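Side-chain contacts in exodeoxyribonuclease III (Archaeoglobus fulgidus, PDB 2VOA), which probably cleaves DNA next to abasic sites as an AP endonuclease of the ExoIII-like family, with the help of magnesium or manganese ions: residues A[123-126]-A[127-131]; A[134-137]-A[138-141]; A[190-193]-A[194-197]. The protein carries 1 engineered substitution. All coordinates share one frame; numbering follows the deposited sequence.

Contact 1: A[123-126]-A[127-131]; sequences WLER and LYHYL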
loop_
_atom_site.group_PDB
_atom_site.type_symbol
_atom_site.label_atom_id
_atom_site.label_comp_id
_atom_site.label_asym_id
_atom_site.label_seq_id
_atom_site.Cartn_x
_atom_site.Cartn_y
_atom_site.Cartn_z
ATOM N N TRP A 123 17.832 -29.350 -5.553
ATOM C CA TRP A 123 16.359 -29.377 -5.452
ATOM C C TRP A 123 15.763 -29.958 -6.728
ATOM O O TRP A 123 14.894 -30.830 -6.676
ATOM C CB TRP A 123 15.811 -27.967 -5.255
ATOM C CG TRP A 123 14.544 -27.890 -4.416
ATOM C CD1 TRP A 123 14.483 -27.798 -3.052
ATOM C CD2 TRP A 123 13.179 -27.912 -4.877
ATOM N NE1 TRP A 123 13.173 -27.742 -2.633
ATOM C CE2 TRP A 123 12.347 -27.806 -3.727
ATOM C CE3 TRP A 123 12.575 -27.997 -6.148
ATOM C CZ2 TRP A 123 10.932 -27.786 -3.808
ATOM C CZ3 TRP A 123 11.172 -27.966 -6.230
ATOM C CH2 TRP A 123 10.369 -27.864 -5.067
ATOM N N LEU A 124 16.286 -29.508 -7.874
ATOM C CA LEU A 124 15.846 -30.048 -9.169
ATOM C C LEU A 124 16.186 -31.540 -9.319
ATOM O O LEU A 124 15.391 -32.299 -9.880
ATOM C CB LEU A 124 16.419 -29.228 -10.336
ATOM C CG LEU A 124 15.789 -27.830 -10.503
ATOM C CD1 LEU A 124 16.649 -27.050 -11.497
ATOM C CD2 LEU A 124 14.291 -27.902 -10.942
ATOM N N GLU A 125 17.314 -31.978 -8.767
ATOM C CA GLU A 125 17.652 -33.402 -8.795
ATOM C C GLU A 125 16.690 -34.193 -7.879
ATOM O O GLU A 125 16.193 -35.271 -8.232
ATOM C CB GLU A 125 19.108 -33.622 -8.364
ATOM C CG GLU A 125 19.513 -35.090 -8.159
ATOM C CD GLU A 125 19.639 -35.893 -9.455
ATOM O OE1 GLU A 125 19.982 -37.106 -9.368
ATOM O OE2 GLU A 125 19.435 -35.324 -10.562
ATOM N N ARG A 126 16.434 -33.656 -6.694
ATOM C CA ARG A 126 15.482 -34.297 -5.779
ATOM C C ARG A 126 14.095 -34.358 -6.409
ATOM O O ARG A 126 13.426 -35.390 -6.320
ATOM C CB ARG A 126 15.454 -33.571 -4.434
ATOM C CG ARG A 126 16.744 -33.742 -3.630
ATOM C CD ARG A 126 16.479 -33.453 -2.163
ATOM N NE ARG A 126 16.245 -32.037 -1.887
ATOM C CZ ARG A 126 15.462 -31.593 -0.902
ATOM N NH1 ARG A 126 14.820 -32.454 -0.127
ATOM N NH2 ARG A 126 15.312 -30.298 -0.695
ATOM N N LEU A 127 13.704 -33.278 -7.089
ATOM C CA LEU A 127 12.377 -33.206 -7.713
ATOM C C LEU A 127 12.270 -34.256 -8.811
ATOM O O LEU A 127 11.222 -34.895 -8.973
ATOM C CB LEU A 127 12.125 -31.803 -8.277
ATOM C CG LEU A 127 10.740 -31.613 -8.888
ATOM C CD1 LEU A 127 9.664 -31.915 -7.857
ATOM C CD2 LEU A 127 10.591 -30.180 -9.379
ATOM N N TYR A 128 13.344 -34.437 -9.570
ATOM C CA TYR A 128 13.394 -35.520 -10.563
ATOM C C TYR A 128 13.037 -36.886 -9.959
ATOM O O TYR A 128 12.134 -37.577 -10.435
ATOM C CB TYR A 128 14.798 -35.581 -11.217
ATOM C CG TYR A 128 14.969 -36.774 -12.143
ATOM C CD1 TYR A 128 15.568 -37.955 -11.689
ATOM C CD2 TYR A 128 14.506 -36.726 -13.466
ATOM C CE1 TYR A 128 15.719 -39.056 -12.544
ATOM C CE2 TYR A 128 14.648 -37.822 -14.328
ATOM C CZ TYR A 128 15.249 -38.983 -13.846
ATOM O OH TYR A 128 15.407 -40.078 -14.663
ATOM N N HIS A 129 13.725 -37.256 -8.884
ATOM C CA HIS A 129 13.497 -38.567 -8.277
ATOM C C HIS A 129 12.106 -38.662 -7.654
ATOM O O HIS A 129 11.449 -39.711 -7.743
ATOM C CB HIS A 129 14.635 -38.888 -7.317
ATOM C CG HIS A 129 15.933 -39.102 -8.027
ATOM N ND1 HIS A 129 16.144 -40.181 -8.863
ATOM C CD2 HIS A 129 17.064 -38.359 -8.074
ATOM C CE1 HIS A 129 17.364 -40.108 -9.370
ATOM N NE2 HIS A 129 17.941 -39.010 -8.915
ATOM N N TYR A 130 11.645 -37.548 -7.092
ATOM C CA TYR A 130 10.317 -37.478 -6.479
ATOM C C TYR A 130 9.209 -37.736 -7.509
ATOM O O TYR A 130 8.308 -38.569 -7.279
ATOM C CB TYR A 130 10.146 -36.146 -5.741
ATOM C CG TYR A 130 8.743 -35.869 -5.231
ATOM C CD1 TYR A 130 8.273 -36.425 -4.040
ATOM C CD2 TYR A 130 7.885 -35.035 -5.954
ATOM C CE1 TYR A 130 6.956 -36.145 -3.579
ATOM C CE2 TYR A 130 6.590 -34.766 -5.509
ATOM C CZ TYR A 130 6.146 -35.306 -4.326
ATOM O OH TYR A 130 4.857 -35.031 -3.895
ATOM N N LEU A 131 9.289 -37.052 -8.649
ATOM C CA LEU A 131 8.283 -37.214 -9.711
ATOM C C LEU A 131 8.409 -38.546 -10.440
ATOM O O LEU A 131 7.403 -39.159 -10.773
ATOM C CB LEU A 131 8.368 -36.065 -10.696
ATOM C CG LEU A 131 8.045 -34.713 -10.038
ATOM C CD1 LEU A 131 8.391 -33.607 -11.027
ATOM C CD2 LEU A 131 6.594 -34.611 -9.532
#

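Contact 2: A[134-137]-A[138-141]; sequences TVDF and RSFA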
loop_
_atom_site.group_PDB
_atom_site.type_symbol
_atom_site.label_atom_id
_atom_site.label_comp_id
_atom_site.label_asym_id
_atom_site.label_seq_id
_atom_site.Cartn_x
_atom_site.Cartn_y
_atom_site.Cartn_z
ATOM N N THR A 134 6.654 -41.029 -8.120
ATOM C CA THR A 134 5.269 -40.798 -7.696
ATOM C C THR A 134 4.262 -40.445 -8.802
ATOM O O THR A 134 3.048 -40.497 -8.554
ATOM C CB THR A 134 5.195 -39.701 -6.634
ATOM O OG1 THR A 134 5.600 -38.454 -7.204
ATOM C CG2 THR A 134 6.072 -40.049 -5.405
ATOM N N VAL A 135 4.746 -40.077 -9.988
ATOM C CA VAL A 135 3.836 -39.705 -11.091
ATOM C C VAL A 135 3.495 -40.876 -12.024
ATOM O O VAL A 135 4.385 -41.597 -12.499
ATOM C CB VAL A 135 4.379 -38.522 -11.920
ATOM C CG1 VAL A 135 3.510 -38.302 -13.175
ATOM C CG2 VAL A 135 4.407 -37.254 -11.084
ATOM N N ASP A 136 2.205 -41.046 -12.295
ATOM C CA ASP A 136 1.771 -42.067 -13.244
ATOM C C ASP A 136 1.630 -41.359 -14.583
ATOM O O ASP A 136 0.728 -40.540 -14.756
ATOM C CB ASP A 136 0.446 -42.696 -12.791
ATOM C CG ASP A 136 -0.096 -43.704 -13.788
ATOM O OD1 ASP A 136 0.541 -43.930 -14.839
ATOM O OD2 ASP A 136 -1.152 -44.312 -13.493
ATOM N N PHE A 137 2.528 -41.672 -15.521
ATOM C CA PHE A 137 2.553 -40.954 -16.799
ATOM C C PHE A 137 1.480 -41.415 -17.790
ATOM O O PHE A 137 1.302 -40.794 -18.832
ATOM C CB PHE A 137 3.962 -40.962 -17.411
ATOM C CG PHE A 137 4.904 -40.030 -16.710
ATOM C CD1 PHE A 137 5.597 -40.438 -15.572
ATOM C CD2 PHE A 137 5.047 -38.718 -17.157
ATOM C CE1 PHE A 137 6.447 -39.552 -14.911
ATOM C CE2 PHE A 137 5.870 -37.837 -16.500
ATOM C CZ PHE A 137 6.577 -38.245 -15.379
ATOM N N ARG A 138 0.776 -42.488 -17.446
ATOM C CA ARG A 138 -0.417 -42.930 -18.176
ATOM C C ARG A 138 -1.711 -42.362 -17.580
ATOM O O ARG A 138 -2.817 -42.695 -18.055
ATOM C CB ARG A 138 -0.504 -44.465 -18.207
ATOM C CG ARG A 138 0.728 -45.144 -18.760
ATOM C CD ARG A 138 0.356 -46.452 -19.449
ATOM N NE ARG A 138 0.188 -46.253 -20.892
ATOM C CZ ARG A 138 -0.636 -46.943 -21.679
ATOM N NH1 ARG A 138 -1.420 -47.905 -21.191
ATOM N NH2 ARG A 138 -0.683 -46.655 -22.977
ATOM N N SER A 139 -1.578 -41.566 -16.518
ATOM C CA SER A 139 -2.715 -40.850 -15.915
ATOM C C SER A 139 -2.642 -39.368 -16.256
ATOM O O SER A 139 -1.633 -38.893 -16.781
ATOM C CB SER A 139 -2.715 -40.989 -14.380
ATOM O OG SER A 139 -1.757 -40.124 -13.743
ATOM N N PHE A 140 -3.712 -38.642 -15.939
ATOM C CA PHE A 140 -3.696 -37.184 -16.013
ATOM C C PHE A 140 -3.020 -36.575 -14.788
ATOM O O PHE A 140 -3.522 -36.689 -13.664
ATOM C CB PHE A 140 -5.112 -36.610 -16.073
ATOM C CG PHE A 140 -5.873 -36.913 -17.335
ATOM C CD1 PHE A 140 -7.236 -36.587 -17.393
ATOM C CD2 PHE A 140 -5.267 -37.476 -18.456
ATOM C CE1 PHE A 140 -7.995 -36.837 -18.555
ATOM C CE2 PHE A 140 -6.019 -37.743 -19.634
ATOM C CZ PHE A 140 -7.392 -37.425 -19.673
ATOM N N ALA A 141 -1.882 -35.932 -15.014
ATOM C CA ALA A 141 -1.193 -35.175 -13.985
ATOM C C ALA A 141 -0.648 -33.886 -14.576
ATOM O O ALA A 141 -0.305 -33.835 -15.768
ATOM C CB ALA A 141 -0.058 -35.988 -13.355
HETATM O O HOH W 1 0.019 -39.438 -11.102
#

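Contact 3: A[190-193]-A[194-197]; sequences KIHP and NERI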
loop_
_atom_site.group_PDB
_atom_site.type_symbol
_atom_site.label_atom_id
_atom_site.label_comp_id
_atom_site.label_asym_id
_atom_site.label_seq_id
_atom_site.Cartn_x
_atom_site.Cartn_y
_atom_site.Cartn_z
ATOM N N LYS A 190 3.466 -26.481 -26.939
ATOM C CA LYS A 190 2.564 -27.182 -27.866
ATOM C C LYS A 190 1.736 -26.184 -28.688
ATOM O O LYS A 190 1.568 -26.341 -29.913
ATOM C CB LYS A 190 1.629 -28.110 -27.073
ATOM C CG LYS A 190 0.711 -28.971 -27.953
ATOM C CD LYS A 190 -0.316 -29.795 -27.157
ATOM C CE LYS A 190 -1.037 -30.734 -28.127
ATOM N NZ LYS A 190 -2.455 -30.918 -27.742
ATOM N N ILE A 191 1.241 -25.148 -28.008
ATOM C CA ILE A 191 0.288 -24.213 -28.606
ATOM C C ILE A 191 1.000 -23.032 -29.278
ATOM O O ILE A 191 0.551 -22.546 -30.323
ATOM C CB ILE A 191 -0.728 -23.691 -27.534
ATOM C CG1 ILE A 191 -1.476 -24.857 -26.880
ATOM C CG2 ILE A 191 -1.750 -22.713 -28.157
ATOM C CD1 ILE A 191 -2.230 -25.805 -27.870
ATOM N N HIS A 192 2.077 -22.577 -28.631
ATOM C CA HIS A 192 2.817 -21.374 -29.034
ATOM C C HIS A 192 4.309 -21.650 -29.141
ATOM O O HIS A 192 5.107 -21.042 -28.429
ATOM C CB HIS A 192 2.574 -20.241 -28.046
ATOM C CG HIS A 192 1.182 -19.706 -28.080
ATOM N ND1 HIS A 192 0.698 -18.932 -29.115
ATOM C CD2 HIS A 192 0.155 -19.861 -27.210
ATOM C CE1 HIS A 192 -0.564 -18.614 -28.868
ATOM N NE2 HIS A 192 -0.912 -19.158 -27.715
ATOM N N PRO A 193 4.690 -22.554 -30.050
ATOM C CA PRO A 193 6.114 -22.842 -30.197
ATOM C C PRO A 193 6.875 -21.614 -30.709
ATOM O O PRO A 193 6.339 -20.824 -31.514
ATOM C CB PRO A 193 6.141 -23.942 -31.271
ATOM C CG PRO A 193 4.866 -23.717 -32.070
ATOM C CD PRO A 193 3.869 -23.318 -31.010
ATOM N N ASN A 194 8.110 -21.446 -30.232
ATOM C CA ASN A 194 9.017 -20.418 -30.786
ATOM C C ASN A 194 8.441 -19.006 -30.858
ATOM O O ASN A 194 8.622 -18.298 -31.857
ATOM C CB ASN A 194 9.528 -20.863 -32.160
ATOM C CG ASN A 194 10.312 -22.144 -32.076
ATOM O OD1 ASN A 194 11.021 -22.363 -31.101
ATOM N ND2 ASN A 194 10.161 -23.004 -33.051
ATOM N N GLU A 195 7.746 -18.614 -29.794
ATOM C CA GLU A 195 7.057 -17.329 -29.762
ATOM C C GLU A 195 7.391 -16.631 -28.447
ATOM O O GLU A 195 7.411 -17.253 -27.389
ATOM C CB GLU A 195 5.550 -17.547 -29.898
ATOM C CG GLU A 195 4.709 -16.289 -30.054
ATOM C CD GLU A 195 3.213 -16.606 -30.228
ATOM O OE1 GLU A 195 2.851 -17.773 -30.507
ATOM O OE2 GLU A 195 2.417 -15.667 -30.067
ATOM N N ARG A 196 7.700 -15.339 -28.540
ATOM C CA ARG A 196 8.061 -14.561 -27.360
ATOM C C ARG A 196 6.822 -14.326 -26.519
ATOM O O ARG A 196 5.931 -13.552 -26.921
ATOM C CB ARG A 196 8.666 -13.225 -27.773
ATOM C CG ARG A 196 10.051 -13.352 -28.417
ATOM C CD ARG A 196 10.493 -12.008 -28.940
ATOM N NE ARG A 196 9.571 -11.563 -29.971
ATOM C CZ ARG A 196 9.522 -10.334 -30.470
ATOM N NH1 ARG A 196 10.334 -9.392 -30.021
ATOM N NH2 ARG A 196 8.638 -10.051 -31.414
ATOM N N ILE A 197 6.760 -15.045 -25.399
ATOM C CA ILE A 197 5.674 -14.974 -24.420
ATOM C C ILE A 197 6.340 -15.004 -23.058
ATOM O O ILE A 197 7.070 -15.947 -22.756
ATOM C CB ILE A 197 4.720 -16.158 -24.532
ATOM C CG1 ILE A 197 4.042 -16.176 -25.909
ATOM C CG2 ILE A 197 3.652 -16.106 -23.379
ATOM C CD1 ILE A 197 3.141 -17.354 -26.155
HETATM O O HOH W 2 3.693 -20.026 -32.022
#

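Contact 1: A[123-126]-A[127-131]
Glu125 and His129, like Trp123 and Leu127, meet one turn apart on helix 115-134, the crossover helix of the beta-alpha-beta unit that links the parallel strands 99-105 and 141-144. The backbone makes regular i to i+4 bonds, such as Leu127 N to Trp123 O at 2.8 Å. On the polar side, Glu125 holds CG anti to its own N (chi1 172°) and bends at chi2, which turns the carboxylate along the helix toward the next turn. There His129 NE2 donates to Glu125 OE1 at 2.8 Å, with an N-H...O angle of 143°. The acceptor lies at the edge of the imidazole, near its plane, yet the donor arrives from above the carboxylate, and the two planes stand 80° apart. Glu125 OE2 turns to a salt bridge with Lys178, so both oxygens of this acid are used. Tyr128 CD1 lies 3.6 Å above the plane of the His129 ring, over its centre, and the Tyr128 ring also makes a cation-pi contact with Lys178.

The other side suits apolar residues. Leu127 CD2 approaches Trp123 CZ3 to 3.9 Å, obliquely to the indole, and Leu127 also packs on Ile179 and Trp143. The Trp123 ring also packs on Leu81 and Pro107, while NE1 bonds to Asp87. Arg126 is long enough to carry its guanidinium to Pro85 O and Ser83 OG, and Tyr130 OH binds Arg93 NH1. Leu124, Leu127 and Leu131 face helix 170-180, the latter two also strand 141-144, with polar residues at the margins: an amphipathic helix typical of a beta-alpha-beta crossover in the DNase I-like fold.

Contact 2: A[134-137]-A[138-141]
Asp136 folds its side chain back over Arg138 and Ser139 in the type I beta turn that runs from Asp136 to Ser139. Its CB lies 3.5 Å from Ser139 OG. With chi1 at 176°, CG swings away from the backbone N and comes to lie 3.8 Å from Ser139 N, as it does from Ser139 CB. This carries OD1 to within 3.0 Å of Arg138 N, which donates from above the carboxylate plane: an Asx turn laid over the beta turn. OD2, at the other tip, passes 3.8 Å from Ser139 CB.

The Asp136 carbonyl oxygen takes two donors, Ser139 N at 3.1 Å from well above the carbonyl plane and Ser139 OG at 2.7 Å from nearer to it. The same hydroxyl accepts from a water that in turn accepts from Asp136 N. An alanine in place of Ser139 would probably leave the Asp136 carbonyl with one donor fewer and this water without its link across the turn. Val135 CG1 meets Ala141 CB at 4.3 Å and also lies over one face of the Phe137 ring, toward its rim; that ring packs edge-to-face with Phe184.

Small, short-armed polar residues therefore suit the turn: Asp136 reaches a main-chain N-H and Ser139 a main-chain carbonyl, so backbone groups at the bend are bonded locally.

Contact 3: A[190-193]-A[194-197]
His192 and Glu195 clasp each other across the type II beta turn from His192 to Glu195, just beyond helix 187-191. His192 ND1 donates to Glu195 OE1 at 2.8 Å, with an N-H...O angle of 143°. The oxygen sits by the edge of the imidazole, slightly tilted from its plane, while the nitrogen lies above the carboxylate plane; the two flat groups are turned 74° against each other. With chi1 at -173°, Glu195 CG points away from its own N, and the straight chain beyond it spans the turn back to the ring. A bridging water gives a hydrogen to this OE1 and one to Pro193 O, each at 2.8 Å, so OE1 accepts two hydrogen bonds, one from the His192 ring and one from the water.

Ile197 supplies the apolar partner: its CD1 lies 3.5 Å from His192 CB and 3.6 Å from CG, the two side chains crossing at about a right angle.

Farther out, Pro193 suits the second position of the turn, where its ring fixes phi, and Asn194 tolerates the left-handed conformation of the third. Arg189 NH1 bonds to both His192 O and Glu195 O, tying the ends of the turn to helix 187-191, and Ile197 rests on Ala235 of strand 230-235. At this largely exposed site the carboxylate beside ND1 would probably favour a protonated imidazole, giving the bond some ionic character.

Overall arrangement
From the N terminus, contact 1 comes first and closes no loop: it spans successive turns of helix 115-134, between strands 99-105 and 141-144. Contact 2 follows where that helix ends and turns the chain into strand 141-144, completing the crossover. These two meet, with Leu131 O 4.3 Å from Phe137 CE1. Contact 3 lies later, closing the short turn after helix 187-191; its centre is about 26 Å from that of contact 1 and about 25 Å from that of contact 2. All three are in series, none nested or crossed. Contacts 1 and 2 lie along the sheet holding strand 141-144; contact 3 follows that sheet's edge strand 185-186 and packs on strand 230-235 of the other.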